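Local coordinates for protein copper-containing nitrite reductase (Thermus scotoductus, PDB 6HBE) that probably catalyses the one-electron reduction of nitrite to nitric oxide, with cytochrome c as electron donor, working as a copper-containing homotrimer, at residues 163-168 and 174-179; 40-45 and 301-306; 325-330 and 347-352. One frame throughout, in Å; residues are numbered along the deposited sequence.

Interaction 1 (163-168 and 174-179); sequences AYASGR and KALYVM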
# COMPACT_ATOMS: atom_id res chain seq x y z
N ALA C 163 -5.90 12.98 0.37
CA ALA C 163 -7.06 13.37 -0.41
C ALA C 163 -7.21 12.43 -1.59
O ALA C 163 -6.20 12.01 -2.15
CB ALA C 163 -6.94 14.81 -0.91
N TYR C 164 -8.47 12.10 -1.94
CA TYR C 164 -8.79 11.13 -3.01
C TYR C 164 -9.62 11.73 -4.16
O TYR C 164 -10.56 12.53 -3.90
CB TYR C 164 -9.49 9.91 -2.41
CG TYR C 164 -8.53 9.07 -1.58
CD1 TYR C 164 -8.32 9.36 -0.22
CD2 TYR C 164 -7.79 8.03 -2.16
CE1 TYR C 164 -7.39 8.65 0.52
CE2 TYR C 164 -6.85 7.29 -1.42
CZ TYR C 164 -6.65 7.62 -0.08
OH TYR C 164 -5.71 6.93 0.66
N ALA C 165 -9.29 11.31 -5.38
CA ALA C 165 -10.04 11.69 -6.59
C ALA C 165 -11.34 10.88 -6.83
O ALA C 165 -12.21 11.31 -7.60
CB ALA C 165 -9.17 11.56 -7.82
N SER C 166 -11.45 9.72 -6.19
CA SER C 166 -12.60 8.84 -6.40
C SER C 166 -12.69 7.81 -5.32
O SER C 166 -11.70 7.53 -4.66
CB SER C 166 -12.54 8.14 -7.75
OG SER C 166 -11.41 7.28 -7.85
N GLY C 167 -13.89 7.24 -5.13
CA GLY C 167 -14.04 6.12 -4.20
C GLY C 167 -13.31 4.85 -4.68
O GLY C 167 -12.91 4.01 -3.86
N ARG C 168 -13.17 4.68 -5.99
CA ARG C 168 -12.35 3.63 -6.59
C ARG C 168 -10.89 3.75 -6.12
O ARG C 168 -10.29 2.76 -5.73
CB ARG C 168 -12.40 3.76 -8.13
CG ARG C 168 -11.58 2.76 -8.94
CD ARG C 168 -12.09 1.34 -8.91
NE ARG C 168 -11.63 0.56 -7.75
CZ ARG C 168 -12.22 -0.51 -7.22
NH1 ARG C 168 -13.40 -0.96 -7.66
NH2 ARG C 168 -11.64 -1.13 -6.18
N LYS C 174 -4.89 4.58 -3.50
CA LYS C 174 -4.21 5.47 -4.42
C LYS C 174 -4.55 6.96 -4.09
O LYS C 174 -5.48 7.53 -4.66
CB LYS C 174 -4.60 5.11 -5.86
CG LYS C 174 -3.85 5.91 -6.92
CD LYS C 174 -4.41 5.72 -8.34
CE LYS C 174 -3.67 6.63 -9.32
NZ LYS C 174 -4.29 6.73 -10.68
N ALA C 175 -3.82 7.57 -3.17
CA ALA C 175 -4.06 8.98 -2.79
C ALA C 175 -3.61 9.96 -3.86
O ALA C 175 -2.49 9.80 -4.40
CB ALA C 175 -3.33 9.32 -1.49
N LEU C 176 -4.42 10.98 -4.15
CA LEU C 176 -3.97 12.04 -5.08
C LEU C 176 -2.98 12.99 -4.38
O LEU C 176 -1.90 13.29 -4.93
CB LEU C 176 -5.16 12.81 -5.67
CG LEU C 176 -4.87 13.96 -6.62
CD1 LEU C 176 -4.17 13.52 -7.87
CD2 LEU C 176 -6.19 14.68 -6.96
N TYR C 177 -3.31 13.43 -3.16
CA TYR C 177 -2.42 14.33 -2.42
C TYR C 177 -2.26 13.79 -1.02
O TYR C 177 -3.16 13.10 -0.50
CB TYR C 177 -2.94 15.78 -2.41
CG TYR C 177 -3.14 16.39 -3.78
CD1 TYR C 177 -2.10 16.45 -4.69
CD2 TYR C 177 -4.39 16.90 -4.17
CE1 TYR C 177 -2.29 16.96 -6.00
CE2 TYR C 177 -4.58 17.43 -5.46
CZ TYR C 177 -3.53 17.49 -6.35
OH TYR C 177 -3.76 18.04 -7.63
N VAL C 178 -1.09 14.06 -0.45
CA VAL C 178 -0.81 13.77 0.98
C VAL C 178 -0.16 15.01 1.59
O VAL C 178 0.73 15.61 0.98
CB VAL C 178 0.08 12.53 1.15
CG1 VAL C 178 0.16 12.15 2.63
CG2 VAL C 178 -0.49 11.35 0.35
N MET C 179 -0.61 15.43 2.76
CA MET C 179 -0.31 16.82 3.26
C MET C 179 -0.26 16.96 4.76
O MET C 179 -0.88 16.17 5.48
CB MET C 179 -1.32 17.84 2.67
CG MET C 179 -2.78 17.67 3.04
SD MET C 179 -3.94 18.49 1.86
CE MET C 179 -3.99 17.20 0.64
O HOH W 1 -6.89 9.61 -5.96
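Ala163 pairs with Tyr177 as an antiparallel hydrogen-bonded pair, its N reaching Tyr177 O at 2.9 Å. The return bond is distorted: Ala163 O accepts Leu176 N at 2.9 Å and, weakly, Tyr177 N at 3.4 Å. Because Leu176 and Tyr177 both stand across from one alanine, this is a classic beta bulge. On the face they share, Ala163 CB packs on Tyr177 CB and on Met179 CE.

Tyr164 starts out away from residues 174-179, but CG lies beside the backbone N (chi1 -71°), which brings the ring back against Lys174 and Ala175. CD2 of Tyr164 comes 3.4 Å from Lys174 O. Next along the ring, Tyr164 CE2 lies 3.5 Å from Ala175 N. Tyr164 CZ rests 4.0 Å from Ala175 CB, which OH also approaches. At the tip, OH hydrogen-bonds Glu162 and Asn210, while Phe170 meets the ring edge-to-face. A leucine here would probably leave Glu162 and Asn210 without their shared hydroxyl partner and part of the Ala175 surface without its aromatic cover. Beyond the ring, a water accepts from Ala165 N and donates to Lys174 O, at 3.0 and 2.8 Å, bridging the two segments past the paired residues.

The contact thus closes the base of the excursion that holds helix 167-172, joining the end of strand 154-163 to the outermost strand 177-180, with Leu41 of strand 39-46 packed on Ala163.

Interaction 2 (40-45 and 301-306); sequences YLRGFS and KEIPAS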
# COMPACT_ATOMS: atom_id res chain seq x y z
N TYR C 40 -8.83 22.87 -5.86
CA TYR C 40 -9.89 22.82 -4.87
C TYR C 40 -10.43 21.41 -4.68
O TYR C 40 -10.56 20.69 -5.64
CB TYR C 40 -11.05 23.75 -5.28
CG TYR C 40 -10.59 25.17 -5.35
CD1 TYR C 40 -9.98 25.66 -6.51
CD2 TYR C 40 -10.70 26.02 -4.25
CE1 TYR C 40 -9.53 26.96 -6.59
CE2 TYR C 40 -10.24 27.34 -4.32
CZ TYR C 40 -9.67 27.79 -5.51
OH TYR C 40 -9.20 29.08 -5.63
N LEU C 41 -10.73 21.06 -3.42
CA LEU C 41 -11.23 19.75 -3.01
C LEU C 41 -12.60 19.88 -2.35
O LEU C 41 -12.72 20.58 -1.33
CB LEU C 41 -10.25 19.14 -1.97
CG LEU C 41 -10.62 17.82 -1.31
CD1 LEU C 41 -10.71 16.71 -2.34
CD2 LEU C 41 -9.61 17.44 -0.23
N ARG C 42 -13.60 19.19 -2.87
CA ARG C 42 -14.94 19.13 -2.24
C ARG C 42 -15.00 17.97 -1.29
O ARG C 42 -14.53 16.88 -1.61
CB ARG C 42 -16.05 18.93 -3.28
CG ARG C 42 -16.19 20.05 -4.30
CD ARG C 42 -17.58 20.03 -4.93
NE ARG C 42 -17.50 20.56 -6.28
CZ ARG C 42 -17.88 21.78 -6.68
NH1 ARG C 42 -17.71 22.09 -7.97
NH2 ARG C 42 -18.45 22.67 -5.85
N GLY C 43 -15.63 18.19 -0.14
CA GLY C 43 -15.82 17.15 0.86
C GLY C 43 -16.70 17.57 2.01
O GLY C 43 -17.61 18.37 1.85
N PHE C 44 -16.44 16.99 3.18
CA PHE C 44 -17.15 17.31 4.41
C PHE C 44 -16.14 17.81 5.44
O PHE C 44 -14.97 17.40 5.42
CB PHE C 44 -17.82 16.06 5.00
CG PHE C 44 -18.88 15.43 4.11
CD1 PHE C 44 -20.05 16.13 3.77
CD2 PHE C 44 -18.75 14.10 3.66
CE1 PHE C 44 -21.03 15.55 2.96
CE2 PHE C 44 -19.73 13.51 2.85
CZ PHE C 44 -20.87 14.24 2.50
N SER C 45 -16.58 18.68 6.37
CA SER C 45 -15.72 19.21 7.44
C SER C 45 -16.42 19.30 8.79
O SER C 45 -17.66 19.10 8.90
CB SER C 45 -15.20 20.60 7.06
OG SER C 45 -16.23 21.56 7.14
N LYS C 301 -16.50 29.44 -0.58
CA LYS C 301 -17.92 29.22 -0.92
C LYS C 301 -18.16 28.96 -2.38
O LYS C 301 -19.04 28.18 -2.74
CB LYS C 301 -18.75 30.40 -0.44
CG LYS C 301 -18.65 30.60 1.06
CD LYS C 301 -19.71 29.82 1.86
CE LYS C 301 -19.55 28.31 1.83
NZ LYS C 301 -20.29 27.68 2.96
N GLU C 302 -17.38 29.61 -3.23
CA GLU C 302 -17.40 29.38 -4.66
C GLU C 302 -16.00 29.01 -5.10
O GLU C 302 -15.00 29.37 -4.46
CB GLU C 302 -17.84 30.64 -5.42
CG GLU C 302 -19.07 31.34 -4.84
CD GLU C 302 -19.77 32.23 -5.85
OE1 GLU C 302 -19.43 33.43 -5.96
OE2 GLU C 302 -20.65 31.72 -6.56
N ILE C 303 -15.93 28.30 -6.22
CA ILE C 303 -14.67 28.01 -6.86
C ILE C 303 -14.47 29.09 -7.93
O ILE C 303 -15.36 29.31 -8.74
CB ILE C 303 -14.66 26.58 -7.46
CG1 ILE C 303 -14.69 25.57 -6.30
CG2 ILE C 303 -13.44 26.38 -8.35
CD1 ILE C 303 -15.02 24.16 -6.69
N PRO C 304 -13.33 29.78 -7.91
CA PRO C 304 -13.11 30.81 -8.91
C PRO C 304 -12.86 30.28 -10.32
O PRO C 304 -12.55 29.10 -10.52
CB PRO C 304 -11.88 31.55 -8.38
CG PRO C 304 -11.18 30.59 -7.51
CD PRO C 304 -12.27 29.76 -6.89
N ALA C 305 -13.01 31.18 -11.29
CA ALA C 305 -12.77 30.87 -12.69
C ALA C 305 -11.28 30.66 -12.97
O ALA C 305 -10.92 30.06 -13.98
CB ALA C 305 -13.32 31.98 -13.59
N SER C 306 -10.41 31.16 -12.09
CA SER C 306 -8.98 30.87 -12.13
C SER C 306 -8.56 29.41 -11.77
O SER C 306 -7.42 29.05 -12.00
CB SER C 306 -8.21 31.85 -11.23
OG SER C 306 -8.47 31.64 -9.85
O HOH W 2 -7.70 29.72 -8.22
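Tyr40 and Ile303, with Pro304 beside them, form the close-fitting half of a contact that has no direct hydrogen bond across it. The Tyr40 side chain leaves its strand toward residues 301-306 and slides past Ile303 in the opposite direction, with Tyr40 CD1 4.0 Å from Ile303 CG2. Farther out, the phenol end lies against the proline ring: Tyr40 CZ is 3.5 Å from Pro304 CD, and Tyr40 OH is only 3.1 Å from Pro304 CG, a snug fit for an oxygen and a carbon. Ile303 and Pro304 together line the tyrosine from CB to OH.

The other branch of Ile303 serves Arg42. Ile303 CD1 sits over one face of the Arg42 guanidinium, offset toward the rim and 3.6 Å from Arg42 NH1. An extended chain from CG to NE brings the charged group across to the isoleucine. This side is looser, a single methyl meeting the flat group of an exposed residue.

Water also enters at the phenol end. In the plane of the Tyr40 ring, at its edge, one water lies 3.1 Å from Tyr40 OH and 2.6 Å from Ser306 OG, so Ser306 is tied to the tyrosine through solvent alone.

Strand 39-46 runs between strands 21-36 and 309-311 in a mixed sheet of the N-terminal cupredoxin domain. Residues 301-306 belong to the long linker after strand 277-282. By packing on a strand of this beta sandwich just before supplying edge strand 309-311, the linker brings the chain back to the N-terminal cupredoxin domain.

Interaction 3 (325-330 and 347-352); sequences VRVPLD and LPVTVQ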
# COMPACT_ATOMS: atom_id res chain seq x y z
N VAL C 325 -14.74 8.21 -19.79
CA VAL C 325 -14.48 7.03 -20.60
C VAL C 325 -15.43 7.07 -21.83
O VAL C 325 -16.64 6.99 -21.65
CB VAL C 325 -14.72 5.75 -19.80
CG1 VAL C 325 -14.68 4.51 -20.70
CG2 VAL C 325 -13.68 5.58 -18.68
N ARG C 326 -14.87 7.18 -23.04
CA ARG C 326 -15.64 7.01 -24.29
C ARG C 326 -15.34 5.64 -24.89
O ARG C 326 -14.20 5.34 -25.26
CB ARG C 326 -15.32 8.11 -25.30
CG ARG C 326 -16.21 8.08 -26.56
CD ARG C 326 -15.89 9.26 -27.47
NE ARG C 326 -16.28 10.52 -26.85
CZ ARG C 326 -16.02 11.73 -27.34
NH1 ARG C 326 -15.37 11.88 -28.49
NH2 ARG C 326 -16.42 12.81 -26.66
N VAL C 327 -16.39 4.83 -24.99
CA VAL C 327 -16.33 3.46 -25.50
C VAL C 327 -16.69 3.43 -27.01
O VAL C 327 -17.65 4.09 -27.42
CB VAL C 327 -17.32 2.60 -24.69
CG1 VAL C 327 -17.42 1.18 -25.23
CG2 VAL C 327 -16.90 2.57 -23.22
N PRO C 328 -15.92 2.69 -27.84
CA PRO C 328 -16.37 2.43 -29.23
C PRO C 328 -17.39 1.29 -29.25
O PRO C 328 -17.56 0.59 -28.25
CB PRO C 328 -15.07 2.03 -29.95
CG PRO C 328 -14.25 1.39 -28.87
CD PRO C 328 -14.58 2.11 -27.58
N LEU C 329 -18.07 1.09 -30.38
CA LEU C 329 -19.08 0.04 -30.50
C LEU C 329 -18.41 -1.34 -30.33
O LEU C 329 -17.35 -1.58 -30.93
CB LEU C 329 -19.80 0.15 -31.87
CG LEU C 329 -21.15 -0.53 -32.08
CD1 LEU C 329 -22.21 -0.07 -31.10
CD2 LEU C 329 -21.62 -0.27 -33.51
N ASP C 330 -18.99 -2.19 -29.49
CA ASP C 330 -18.50 -3.56 -29.26
C ASP C 330 -18.39 -4.24 -30.63
O ASP C 330 -19.33 -4.12 -31.44
CB ASP C 330 -19.46 -4.33 -28.34
CG ASP C 330 -18.90 -5.68 -27.84
OD1 ASP C 330 -18.61 -6.60 -28.64
OD2 ASP C 330 -18.79 -5.85 -26.60
N LEU C 347 -20.47 -7.48 -24.79
CA LEU C 347 -20.18 -7.43 -23.35
C LEU C 347 -20.79 -6.14 -22.80
O LEU C 347 -20.68 -5.10 -23.42
CB LEU C 347 -18.66 -7.46 -23.11
CG LEU C 347 -17.96 -8.81 -23.30
CD1 LEU C 347 -16.45 -8.63 -23.23
CD2 LEU C 347 -18.45 -9.83 -22.27
N PRO C 348 -21.44 -6.20 -21.62
CA PRO C 348 -21.95 -4.95 -21.05
C PRO C 348 -20.81 -4.00 -20.62
O PRO C 348 -19.66 -4.43 -20.47
CB PRO C 348 -22.72 -5.42 -19.84
CG PRO C 348 -22.05 -6.67 -19.42
CD PRO C 348 -21.53 -7.32 -20.67
N VAL C 349 -21.13 -2.71 -20.51
CA VAL C 349 -20.19 -1.69 -20.05
C VAL C 349 -20.48 -1.46 -18.57
O VAL C 349 -21.62 -1.19 -18.19
CB VAL C 349 -20.32 -0.42 -20.91
CG1 VAL C 349 -19.40 0.69 -20.42
CG2 VAL C 349 -20.01 -0.74 -22.38
N THR C 350 -19.47 -1.63 -17.72
CA THR C 350 -19.65 -1.59 -16.27
C THR C 350 -19.60 -0.16 -15.68
O THR C 350 -18.67 0.61 -15.96
CB THR C 350 -18.61 -2.47 -15.57
OG1 THR C 350 -18.74 -3.83 -16.02
CG2 THR C 350 -18.80 -2.49 -14.07
N VAL C 351 -20.57 0.18 -14.84
CA VAL C 351 -20.45 1.32 -13.94
C VAL C 351 -20.48 0.80 -12.51
O VAL C 351 -21.47 0.20 -12.09
CB VAL C 351 -21.54 2.39 -14.17
CG1 VAL C 351 -21.40 3.54 -13.15
CG2 VAL C 351 -21.42 2.94 -15.58
N GLN C 352 -19.38 1.03 -11.77
CA GLN C 352 -19.31 0.61 -10.36
C GLN C 352 -19.84 1.68 -9.43
O GLN C 352 -19.52 2.86 -9.61
CB GLN C 352 -17.86 0.31 -9.97
CG GLN C 352 -17.19 -0.78 -10.75
CD GLN C 352 -15.78 -1.10 -10.24
OE1 GLN C 352 -15.09 -0.23 -9.73
NE2 GLN C 352 -15.37 -2.34 -10.37
O HOH W 3 -18.65 -3.48 -25.04
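Asp330 joins the two segments by its carboxylate, which accepts the backbone N-H of Leu347. Asp330 OD2 lies 3.0 Å from Leu347 N, with an N-H...O angle of 155°, and the donor approaches from above the carboxylate plane, 48° out of it. With CG anti to the backbone N (chi1 -169°), the carboxylate is carried across toward residue 347. A water strengthens the link: it donates to Asp330 OD2 at 2.8 Å and to Leu347 O at 3.1 Å, so the same oxygen holds the N-H of Leu347 directly and its carbonyl through solvent. Leu347 CB also lies near Asp330 OD2, 3.8 Å away.

The second oxygen works elsewhere. Asp330 is the N-cap of helix 331-334, and OD1 accepts the backbone N of Ala332; outside the two segments it also forms a salt bridge with Arg326 of a neighbouring subunit. That positive charge and the helix start would be expected to favour the ionised carboxylate. One side chain therefore ties together a helix start, the approach to strand 349-353 and a subunit interface.

Val327 and Val349 supply the apolar half. Both CB atoms are directed toward the other segment, and the side chains slide past each other in opposite directions, so that Val327 CG2 meets Val349 CG1 at 4.2 Å, a single methyl-to-methyl contact. Leu363, from strand 362-366, touches Val349 as well.

Strand 324-326 edges the sheet containing strands 362-366 and 435-443, whereas strand 349-353 pairs with 370-375 in the other sheet. Contact between the residues just after strand 324-326 and those around the start of strand 349-353 closes one margin of the beta sandwich in the C-terminal cupredoxin domain, as structural packing remote from the copper that His390, Cys428, His431 and Met434 bind there.

Overall arrangement
Along the chain, interaction 1 is nested inside the long loop closed by interaction 2, and interaction 3 follows both. Interactions 1 and 2 have centres about 16 Å apart and touch where Ala163 CB meets Leu41 CD2 at 3.8 Å, joining the sheet of strands 154-163 and 177-180 to that of strand 39-46. Interaction 3 lies farther out in the C-terminal cupredoxin domain, its centre about 25 Å from that of interaction 1 and about 31 Å from that of interaction 2. A probable hydrogen bond of 2.8 Å between Arg168 NH1 and Gln352 OE1 connects interactions 1 and 3. At these two points neighbouring parts of the three-domain chain meet, the second reaching the C-terminal domain.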